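PDB 5ZRU: alpha-1,3-glucanase from Bacillus circulans, which hydrolyses alpha-1,3-glucan as a GH87 glycoside hydrolase, of which this chain is the catalytic unit, and probably also binds carbohydrate. Local coordinates for residues L92-L96 with A161-Y166; D122-D126 with R289-E294; F319-F323 with I346-D352; G430-I434 with I458-T463. All blocks are in the same frame, centred on the assembly; numbering follows the deposited sequence.

Contact 1. Residues L92-L96 with A161-Y166; sequences LNGSL and ADSLEY. With PE5 (3,6,9,12,15,18,21,24-octaoxahexacosan-1-ol), chain C.
Leu-92 meets Leu-164, its CD1 lying 3.8 Å from Leu-164 CD2 as the two side chains cross at a slant. At Asn-93 the backbone does the work: its O accepts a hydrogen bond from water 1, which also donates to Asp-162 OD2, while the side-chain OD1 is hydrogen-bonded to Thr-111 OG1. Gly-94 CA sits 3.2 Å from Tyr-166 OH, close to the plane of the ring, and a side chain here would collide with that hydroxyl. Ser-95 N then donates to Tyr-166 OH at 3.0 Å, and the Tyr-166 hydroxyl donates to Asp-162 OD2 at a very short 2.5 Å. Water 2 joins the same OD2 to Ser-95 OG. With Asp-162 CG between its backbone N and carbonyl carbon (chi1 63°), the carboxylate can serve both sides: Asp-162 OD1 accepts from Leu-164 N (2.8 Å), closing an Asx turn, and pairs with Lys-158. Leu-96 finishes the segment with a CH-pi contact, CD2 over one face of the Tyr-166 ring and 4.2 Å from its centroid. Strand 93-100 is an inner strand of the antiparallel five-stranded sheet of the D1 beta-sandwich, with the loop that leads into strand 166-174 packed against its start.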
# COMPACT_ATOMS: atom_id res chain seq x y z
N LEU A 92 -16.57 14.36 -5.53
CA LEU A 92 -16.75 15.39 -6.53
C LEU A 92 -15.87 15.09 -7.74
O LEU A 92 -14.80 14.49 -7.62
CB LEU A 92 -16.39 16.77 -5.97
CG LEU A 92 -17.25 17.28 -4.81
CD1 LEU A 92 -16.61 18.51 -4.20
CD2 LEU A 92 -18.66 17.58 -5.31
N ASN A 93 -16.32 15.52 -8.91
CA ASN A 93 -15.53 15.40 -10.13
C ASN A 93 -14.97 16.76 -10.51
O ASN A 93 -15.65 17.78 -10.39
CB ASN A 93 -16.37 14.83 -11.27
CG ASN A 93 -16.88 13.43 -10.97
OD1 ASN A 93 -16.27 12.70 -10.19
ND2 ASN A 93 -17.98 13.04 -11.60
N GLY A 94 -13.73 16.77 -10.97
CA GLY A 94 -13.03 18.00 -11.28
C GLY A 94 -11.91 17.72 -12.25
O GLY A 94 -11.97 16.76 -13.03
N SER A 95 -10.87 18.54 -12.20
CA SER A 95 -9.79 18.42 -13.17
C SER A 95 -8.66 19.36 -12.78
O SER A 95 -8.85 20.30 -12.01
CB SER A 95 -10.27 18.76 -14.59
OG SER A 95 -10.67 20.12 -14.68
N LEU A 96 -7.48 19.08 -13.34
CA LEU A 96 -6.36 20.02 -13.33
C LEU A 96 -5.73 20.01 -14.72
O LEU A 96 -5.81 19.01 -15.44
CB LEU A 96 -5.31 19.66 -12.27
CG LEU A 96 -5.65 20.02 -10.81
CD1 LEU A 96 -4.62 19.43 -9.86
CD2 LEU A 96 -5.74 21.54 -10.61
N ALA A 161 -12.36 26.17 -14.34
CA ALA A 161 -13.45 25.20 -14.45
C ALA A 161 -14.35 25.19 -13.22
O ALA A 161 -15.58 25.06 -13.35
CB ALA A 161 -12.88 23.81 -14.70
N ASP A 162 -13.78 25.26 -12.02
CA ASP A 162 -14.62 25.08 -10.83
C ASP A 162 -14.06 25.91 -9.67
O ASP A 162 -13.04 26.59 -9.81
CB ASP A 162 -14.75 23.59 -10.46
CG ASP A 162 -13.41 22.95 -10.08
OD1 ASP A 162 -12.62 23.56 -9.33
OD2 ASP A 162 -13.16 21.81 -10.53
N SER A 163 -14.74 25.83 -8.53
CA SER A 163 -14.39 26.52 -7.29
C SER A 163 -13.56 25.68 -6.34
O SER A 163 -13.27 26.14 -5.23
CB SER A 163 -15.66 26.95 -6.54
OG SER A 163 -16.42 27.87 -7.28
N LEU A 164 -13.21 24.45 -6.71
CA LEU A 164 -12.62 23.53 -5.75
C LEU A 164 -11.15 23.86 -5.53
O LEU A 164 -10.44 24.22 -6.47
CB LEU A 164 -12.77 22.08 -6.23
CG LEU A 164 -14.17 21.61 -6.59
CD1 LEU A 164 -14.16 20.13 -7.01
CD2 LEU A 164 -15.15 21.83 -5.44
N GLU A 165 -10.71 23.72 -4.28
CA GLU A 165 -9.29 23.78 -3.99
C GLU A 165 -8.69 22.40 -4.19
O GLU A 165 -9.18 21.42 -3.62
CB GLU A 165 -9.03 24.27 -2.56
CG GLU A 165 -7.58 24.06 -2.10
CD GLU A 165 -7.23 24.81 -0.81
OE1 GLU A 165 -7.86 25.86 -0.54
OE2 GLU A 165 -6.33 24.36 -0.07
N TYR A 166 -7.65 22.33 -5.00
CA TYR A 166 -6.91 21.10 -5.22
C TYR A 166 -5.59 21.18 -4.47
O TYR A 166 -5.12 22.26 -4.11
CB TYR A 166 -6.65 20.89 -6.72
CG TYR A 166 -7.90 20.73 -7.54
CD1 TYR A 166 -8.61 21.83 -7.99
CD2 TYR A 166 -8.38 19.46 -7.86
CE1 TYR A 166 -9.76 21.68 -8.73
CE2 TYR A 166 -9.52 19.30 -8.60
CZ TYR A 166 -10.21 20.42 -9.04
OH TYR A 166 -11.35 20.26 -9.78
C48 PE5 C . -15.92 3.96 -13.59
C50 PE5 C . -15.45 4.45 -12.21
O1 PE5 C . -15.90 5.76 -11.99
C1 PE5 C . -15.59 6.28 -10.72
C2 PE5 C . -15.94 7.77 -10.65
O2 PE5 C . -15.13 8.49 -11.54
C3 PE5 C . -15.44 9.85 -11.68
C4 PE5 C . -14.52 10.48 -12.74
O3 PE5 C . -13.18 10.29 -12.38
C5 PE5 C . -12.22 10.89 -13.20
C6 PE5 C . -11.11 9.88 -13.56
O4 PE5 C . -10.08 9.88 -12.61
C7 PE5 C . -9.55 8.62 -12.28
C8 PE5 C . -9.12 7.87 -13.55
O5 PE5 C . -8.94 6.52 -13.25
C9 PE5 C . -8.82 5.68 -14.36
C10 PE5 C . -7.36 5.27 -14.50
O6 PE5 C . -6.91 5.58 -15.79
C11 PE5 C . -5.52 5.70 -15.91
C12 PE5 C . -5.17 6.32 -17.26
O7 PE5 C . -4.42 5.37 -17.95
C13 PE5 C . -3.35 5.88 -18.69
C14 PE5 C . -3.04 4.92 -19.83
O8 PE5 C . -4.26 4.39 -20.29
C15 PE5 C . -4.16 3.42 -21.30
C16 PE5 C . -4.85 3.94 -22.57
O52 PE5 C . -6.08 3.29 -22.78
O HOH W 1 -15.65 20.33 -10.57
O HOH W 2 -12.98 20.89 -13.24

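Contact 2. Residues D122-D126 with R289-E294; sequences DHPAD and RSRYGE. With ZN (zinc ion), chain G.
The backbones of 122-126 and 289-294 run past each other without pairing, the CA atoms of Asp-126 and Ser-290 6.3 Å apart. This is a domain interface, joining the D1 range to a loop of the D2 beta-helix, with a zinc site at one end. At the other end Asp-126 OD2 accepts from Ser-290 OG at 2.7 Å, on the syn side of the carboxylate and 28° out of its plane. Ser-290 OG, placed anti to its own backbone N (chi1 173°), also accepts from Tyr-292 N in an ST turn. Asp-126 OD1 is reached by Gln-117 and by water 4, which in turn accepts from Arg-291 N. With an alanine here, the Ser-290 hydroxyl would probably lose its acceptor, and water 4 and Gln-117 theirs. Arg-289 NH2 bonds only weakly to Asp-126 O, more strongly to Gly-89. Midway, Pro-124 CG packs 4.0 Å from Arg-291 CD. His-123 ND1 donates to Asp-122 OD1, which lies in the imidazole plane while the nitrogen stands above the carboxylate plane; this helps fix the ring's rotation with NE2 facing the metal. Zinc is bound by His-123 NE2 at 2.1 Å, by water 5, and by Glu-294 OE2 at 2.0 Å.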
# COMPACT_ATOMS: atom_id res chain seq x y z
N ASP A 122 -12.96 2.69 15.28
CA ASP A 122 -12.00 1.96 14.47
C ASP A 122 -12.63 1.38 13.20
O ASP A 122 -11.98 0.58 12.52
CB ASP A 122 -11.34 0.84 15.28
CG ASP A 122 -12.31 -0.24 15.73
OD1 ASP A 122 -13.53 -0.12 15.47
OD2 ASP A 122 -11.83 -1.21 16.35
N HIS A 123 -13.86 1.74 12.88
CA HIS A 123 -14.46 1.34 11.62
C HIS A 123 -14.71 2.58 10.77
O HIS A 123 -15.29 3.55 11.28
CB HIS A 123 -15.77 0.60 11.83
CG HIS A 123 -15.61 -0.84 12.20
ND1 HIS A 123 -14.96 -1.25 13.35
CD2 HIS A 123 -16.01 -1.97 11.57
CE1 HIS A 123 -14.97 -2.57 13.41
NE2 HIS A 123 -15.60 -3.03 12.34
N PRO A 124 -14.35 2.57 9.49
CA PRO A 124 -14.57 3.76 8.67
C PRO A 124 -16.04 3.97 8.35
O PRO A 124 -16.82 3.02 8.27
CB PRO A 124 -13.77 3.46 7.39
CG PRO A 124 -13.75 1.98 7.31
CD PRO A 124 -13.68 1.49 8.75
N ALA A 125 -16.41 5.23 8.17
CA ALA A 125 -17.70 5.63 7.63
C ALA A 125 -17.48 6.29 6.27
O ALA A 125 -16.38 6.77 5.96
CB ALA A 125 -18.43 6.59 8.58
N ASP A 126 -18.53 6.31 5.46
CA ASP A 126 -18.39 6.67 4.05
C ASP A 126 -18.79 8.10 3.73
O ASP A 126 -18.67 8.52 2.58
CB ASP A 126 -19.20 5.70 3.19
CG ASP A 126 -18.61 4.29 3.18
OD1 ASP A 126 -17.36 4.17 3.09
OD2 ASP A 126 -19.38 3.32 3.28
N ARG A 289 -16.09 2.63 -3.53
CA ARG A 289 -15.84 3.72 -2.60
C ARG A 289 -16.09 3.36 -1.14
O ARG A 289 -15.98 4.23 -0.28
CB ARG A 289 -16.70 4.95 -2.95
CG ARG A 289 -18.20 4.68 -2.99
CD ARG A 289 -19.01 5.99 -3.10
NE ARG A 289 -19.17 6.69 -1.83
CZ ARG A 289 -20.11 6.41 -0.93
NH1 ARG A 289 -20.96 5.41 -1.16
NH2 ARG A 289 -20.18 7.10 0.20
N SER A 290 -16.42 2.10 -0.84
CA SER A 290 -16.73 1.68 0.52
C SER A 290 -16.13 0.31 0.81
O SER A 290 -16.07 -0.56 -0.06
CB SER A 290 -18.25 1.63 0.75
OG SER A 290 -18.56 1.07 2.02
N ARG A 291 -15.70 0.12 2.06
CA ARG A 291 -15.31 -1.19 2.56
C ARG A 291 -16.50 -2.10 2.87
O ARG A 291 -16.29 -3.29 3.12
CB ARG A 291 -14.47 -1.06 3.84
CG ARG A 291 -13.05 -0.60 3.62
CD ARG A 291 -12.22 -0.78 4.90
NE ARG A 291 -12.00 -2.19 5.23
CZ ARG A 291 -11.20 -2.59 6.21
NH1 ARG A 291 -10.57 -1.69 6.96
NH2 ARG A 291 -11.03 -3.88 6.45
N TYR A 292 -17.72 -1.55 2.88
CA TYR A 292 -18.92 -2.32 3.23
C TYR A 292 -18.73 -3.12 4.52
O TYR A 292 -19.11 -4.29 4.61
CB TYR A 292 -19.31 -3.26 2.08
CG TYR A 292 -19.85 -2.59 0.84
CD1 TYR A 292 -21.18 -2.19 0.76
CD2 TYR A 292 -19.05 -2.41 -0.28
CE1 TYR A 292 -21.69 -1.61 -0.38
CE2 TYR A 292 -19.55 -1.82 -1.43
CZ TYR A 292 -20.87 -1.43 -1.47
OH TYR A 292 -21.39 -0.85 -2.61
N GLY A 293 -18.11 -2.49 5.52
CA GLY A 293 -17.87 -3.13 6.80
C GLY A 293 -17.23 -4.51 6.75
O GLY A 293 -17.73 -5.45 7.38
N GLU A 294 -16.12 -4.64 6.01
CA GLU A 294 -15.39 -5.89 5.79
C GLU A 294 -16.16 -6.92 4.96
O GLU A 294 -15.71 -8.07 4.84
CB GLU A 294 -14.95 -6.55 7.11
CG GLU A 294 -14.12 -5.64 8.01
CD GLU A 294 -14.91 -5.12 9.20
OE1 GLU A 294 -15.43 -3.99 9.11
OE2 GLU A 294 -15.01 -5.83 10.21
ZN ZN G . -15.97 -4.99 11.81
O HOH W 3 -16.69 6.94 1.12
O HOH W 4 -15.84 2.09 4.09
O HOH W 5 -15.44 -6.43 13.66

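Contact 3. Residues F319-F323 with I346-D352; sequences FECGF and IRNNLAD. With CA (calcium ion), chain J.
Asn-349 reaches across to Phe-319 with its amide, and both ends of that amide are used. Asn-349 OD1 accepts from Phe-319 N at 2.9 Å, in the carbonyl plane and on a lone pair, while Asn-349 ND2 donates to Asn-373 OD1 on the following turn. With CG anti to its own carbonyl carbon (chi1 -57°), the side chain points its amide at 319-322. The backbone answers in the reverse sense: Leu-350 N donates to Phe-319 O at 2.9 Å, almost straight on to the carbonyl. Further along, Gly-322 N donates to Asp-352 O at 3.1 Å, and Cys-321 CA comes in to the same oxygen as a CA-H...O contact. Asp-352 N, by contrast, is buried here with no partner anywhere in the model.

These are successive turns of the right-handed parallel beta-helix of the D2 region, where strand 310-317 pairs with 345-347 and strand 323-325 with 354-357, and the asparagine ties neighbouring turns together at the corner. Inside the helix Ile-346 CD1 packs 3.6 Å from Phe-323 CE1, the two side chains crossing at about a right angle; the phenyl ring also stacks with Phe-301. Gly-322 leaves room for the isoleucine, since a CB there would run into Ile-346 CG2. Cys-321 SG rests against Ala-351 CB.

The carboxylate of Asp-352 leaves the contact for solvent-coordinated calcium. Asp-352 OD1 lies 2.3 Å and Asp-352 OD2 2.7 Å from the calcium ion, with four waters and Asp-375 completing the shell; OD2 also accepts from Asn-355.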
# COMPACT_ATOMS: atom_id res chain seq x y z
N PHE A 319 -9.21 -0.72 -4.69
CA PHE A 319 -9.95 -1.91 -4.30
C PHE A 319 -10.09 -1.97 -2.78
O PHE A 319 -9.53 -1.15 -2.06
CB PHE A 319 -9.27 -3.16 -4.86
CG PHE A 319 -9.36 -3.26 -6.36
CD1 PHE A 319 -10.47 -3.85 -6.95
CD2 PHE A 319 -8.37 -2.72 -7.16
CE1 PHE A 319 -10.58 -3.92 -8.34
CE2 PHE A 319 -8.46 -2.78 -8.54
CZ PHE A 319 -9.57 -3.38 -9.14
N GLU A 320 -10.87 -2.94 -2.31
CA GLU A 320 -10.98 -3.16 -0.87
C GLU A 320 -9.62 -3.44 -0.27
O GLU A 320 -9.22 -2.83 0.72
CB GLU A 320 -11.94 -4.32 -0.60
CG GLU A 320 -12.03 -4.73 0.86
CD GLU A 320 -12.83 -6.00 1.03
OE1 GLU A 320 -13.09 -6.69 0.02
OE2 GLU A 320 -13.21 -6.32 2.18
N CYS A 321 -8.90 -4.39 -0.87
CA CYS A 321 -7.48 -4.62 -0.65
C CYS A 321 -6.86 -4.82 -2.02
O CYS A 321 -7.55 -5.17 -2.98
CB CYS A 321 -7.21 -5.87 0.20
SG CYS A 321 -8.09 -5.98 1.76
N GLY A 322 -5.55 -4.62 -2.11
CA GLY A 322 -4.86 -4.93 -3.36
C GLY A 322 -4.94 -6.42 -3.67
O GLY A 322 -5.41 -6.83 -4.73
N PHE A 323 -4.46 -7.22 -2.72
CA PHE A 323 -4.46 -8.68 -2.77
C PHE A 323 -5.01 -9.23 -1.46
O PHE A 323 -4.58 -8.80 -0.39
CB PHE A 323 -3.03 -9.26 -2.93
CG PHE A 323 -2.40 -8.99 -4.27
CD1 PHE A 323 -1.94 -7.72 -4.61
CD2 PHE A 323 -2.24 -10.02 -5.18
CE1 PHE A 323 -1.33 -7.49 -5.84
CE2 PHE A 323 -1.63 -9.80 -6.40
CZ PHE A 323 -1.18 -8.54 -6.74
N ILE A 346 0.78 -1.08 -5.75
CA ILE A 346 -0.43 -1.49 -5.05
C ILE A 346 -0.77 -0.31 -4.15
O ILE A 346 -0.12 -0.11 -3.12
CB ILE A 346 -0.23 -2.79 -4.26
CG1 ILE A 346 0.28 -3.89 -5.20
CG2 ILE A 346 -1.53 -3.20 -3.57
CD1 ILE A 346 0.96 -5.09 -4.49
N ARG A 347 -1.74 0.50 -4.57
CA ARG A 347 -1.87 1.84 -4.01
C ARG A 347 -3.32 2.23 -3.83
O ARG A 347 -4.20 1.75 -4.54
CB ARG A 347 -1.18 2.89 -4.90
CG ARG A 347 0.29 2.60 -5.22
CD ARG A 347 0.88 3.75 -6.03
NE ARG A 347 2.30 3.56 -6.34
CZ ARG A 347 2.91 4.14 -7.37
NH1 ARG A 347 2.21 4.93 -8.18
NH2 ARG A 347 4.21 3.92 -7.61
N ASN A 348 -3.57 3.12 -2.86
CA ASN A 348 -4.88 3.77 -2.74
C ASN A 348 -6.02 2.77 -2.59
O ASN A 348 -7.10 2.96 -3.14
CB ASN A 348 -5.13 4.69 -3.95
CG ASN A 348 -3.96 5.56 -4.26
OD1 ASN A 348 -3.49 6.31 -3.39
ND2 ASN A 348 -3.47 5.48 -5.49
N ASN A 349 -5.78 1.69 -1.85
CA ASN A 349 -6.84 0.77 -1.52
C ASN A 349 -7.42 1.11 -0.15
O ASN A 349 -6.77 1.75 0.69
CB ASN A 349 -6.34 -0.68 -1.56
CG ASN A 349 -5.74 -1.05 -2.90
OD1 ASN A 349 -6.48 -1.27 -3.87
ND2 ASN A 349 -4.40 -1.09 -2.98
N LEU A 350 -8.68 0.71 0.05
CA LEU A 350 -9.44 1.08 1.25
C LEU A 350 -8.98 0.32 2.49
O LEU A 350 -9.29 0.75 3.61
CB LEU A 350 -10.93 0.84 1.02
CG LEU A 350 -11.56 1.80 0.00
CD1 LEU A 350 -12.80 1.21 -0.64
CD2 LEU A 350 -11.90 3.15 0.67
N ALA A 351 -8.24 -0.77 2.32
CA ALA A 351 -7.70 -1.55 3.43
C ALA A 351 -6.32 -2.09 3.05
O ALA A 351 -5.53 -1.35 2.46
CB ALA A 351 -8.66 -2.69 3.82
N ASP A 352 -6.02 -3.35 3.36
CA ASP A 352 -4.65 -3.87 3.20
C ASP A 352 -4.15 -3.74 1.77
O ASP A 352 -4.91 -3.93 0.81
CB ASP A 352 -4.57 -5.36 3.56
CG ASP A 352 -5.07 -5.67 4.95
OD1 ASP A 352 -6.15 -5.16 5.30
OD2 ASP A 352 -4.40 -6.45 5.66
CA CA J . -5.97 -5.44 7.62
O HOH W 6 -6.68 -5.30 9.66
O HOH W 7 -7.20 -7.37 7.77
O HOH W 8 -8.17 -5.47 6.96
O HOH W 9 -4.16 -6.28 8.15

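Contact 4. Residues G430-I434 with I458-T463; sequences GGSAI and IINSGT
Ala-433 CB presses against Ile-458 CG2 at 3.5 Å, tighter than an ordinary carbon-carbon contact, in the interior of the parallel beta-helix where one turn lies on the next. Ala-433 CB also comes within 3.6 Å of Ile-458 CG1 and 3.7 Å of Ile-458 CD1, so it sits in the fork of the isoleucine. That fork faces it because CG1 is turned anti to the carbonyl carbon of Ile-458 (chi1 -67°), leaving CG2 anti to the backbone N. Ile-434 CD1 adds a slacker touch on Ile-458 CD1, and Ile-425, Ile-475, Ile-492 and Ile-494 extend this hydrophobic layer. Ser-461 lies beside Ala-433 through its CB, while its OG turns back to Ile-459 O from above the carbonyl plane.

Toward Gly-430 the character changes to backbone and water. Gly-431 O comes 3.0 Å from Gly-462 CA, a close approach between two residues that lack side chains, but the nearby amides of Gly-462 and Thr-463 are too poorly angled to bond to it. Thr-463 lays its CG2 along the Gly-430 to Gly-431 peptide; its OG1 faces water 10 at the partly exposed Gly-430 end and accepts from Arg-465 N. A glycine in place of Thr-463 would probably open a gap beside that peptide and leave water 10 without its hydroxyl mate. This water accepts from Gly-430 N at 3.0 Å and lies 2.7 Å from Thr-463 OG1.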
# COMPACT_ATOMS: atom_id res chain seq x y z
N GLY A 430 -1.28 7.56 11.73
CA GLY A 430 -2.10 6.80 12.65
C GLY A 430 -1.55 5.43 13.00
O GLY A 430 -2.29 4.60 13.55
N GLY A 431 -0.28 5.17 12.71
CA GLY A 431 0.23 3.84 12.98
C GLY A 431 1.74 3.72 12.97
O GLY A 431 2.45 4.60 13.46
N SER A 432 2.25 2.64 12.38
CA SER A 432 3.62 2.19 12.59
C SER A 432 4.23 1.80 11.26
O SER A 432 3.51 1.47 10.31
CB SER A 432 3.66 0.97 13.53
OG SER A 432 2.95 1.24 14.73
N ALA A 433 5.56 1.83 11.18
CA ALA A 433 6.20 1.21 10.03
C ALA A 433 6.06 -0.30 10.09
O ALA A 433 5.79 -0.95 9.07
CB ALA A 433 7.68 1.59 9.95
N ILE A 434 6.22 -0.87 11.28
CA ILE A 434 6.18 -2.31 11.52
C ILE A 434 5.35 -2.56 12.77
O ILE A 434 5.55 -1.90 13.79
CB ILE A 434 7.59 -2.89 11.73
CG1 ILE A 434 8.41 -2.85 10.44
CG2 ILE A 434 7.52 -4.32 12.27
CD1 ILE A 434 9.88 -3.09 10.69
N ILE A 458 13.18 3.52 8.17
CA ILE A 458 11.85 3.95 8.59
C ILE A 458 11.92 5.45 8.80
O ILE A 458 12.84 5.94 9.47
CB ILE A 458 11.42 3.25 9.89
CG1 ILE A 458 11.22 1.75 9.65
CG2 ILE A 458 10.20 3.93 10.49
CD1 ILE A 458 11.19 0.91 10.94
N ILE A 459 10.97 6.19 8.24
CA ILE A 459 11.03 7.66 8.24
C ILE A 459 9.66 8.23 8.58
O ILE A 459 8.65 7.84 7.97
CB ILE A 459 11.51 8.21 6.88
CG1 ILE A 459 12.88 7.63 6.51
CG2 ILE A 459 11.59 9.75 6.91
CD1 ILE A 459 13.39 8.09 5.13
N ASN A 460 9.62 9.15 9.54
CA ASN A 460 8.41 9.93 9.85
C ASN A 460 7.24 9.04 10.26
O ASN A 460 6.08 9.34 9.96
CB ASN A 460 7.98 10.80 8.67
CG ASN A 460 9.03 11.81 8.27
OD1 ASN A 460 9.85 12.23 9.08
ND2 ASN A 460 8.99 12.22 7.00
N SER A 461 7.52 7.94 10.96
CA SER A 461 6.48 6.97 11.28
C SER A 461 6.26 6.89 12.79
O SER A 461 6.85 7.64 13.57
CB SER A 461 6.83 5.60 10.68
OG SER A 461 6.86 5.70 9.26
N GLY A 462 5.40 5.97 13.21
CA GLY A 462 4.86 6.01 14.55
C GLY A 462 3.76 7.04 14.64
O GLY A 462 3.50 7.80 13.70
N THR A 463 3.07 7.08 15.79
CA THR A 463 1.99 8.05 15.94
C THR A 463 1.69 8.26 17.41
O THR A 463 2.01 7.43 18.26
CB THR A 463 0.71 7.62 15.21
OG1 THR A 463 -0.23 8.71 15.19
CG2 THR A 463 0.08 6.41 15.93
O HOH W 10 0.30 9.86 12.77

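In the fold
Contact 1 belongs wholly to the D1 range and contacts 3 and 4 to D2, while contact 2 joins the two. Contacts 2 and 3 touch, their centres about 13 Å apart: Arg-291 CZ packs 3.5 Å from Ala-351 CB, and Leu-350 CD1 lies against Ser-290 N. The zinc ion, held by Glu-294 of loop 289-294, lies 10.9 Å from the calcium ion bound by Asp-352, and the Arg-291 side chain is about 5 Å from that of Asp-352. Contact 4 sits farther along the beta-helix, its centre about 19 Å from that of contact 3; its Ser-432 side chain is about 7 Å from that of Asp-376, seen to bind that calcium in a structure of this protein but not bound here. Contact 1 lies apart, about 25 Å between centres from contacts 2 and 3 alike.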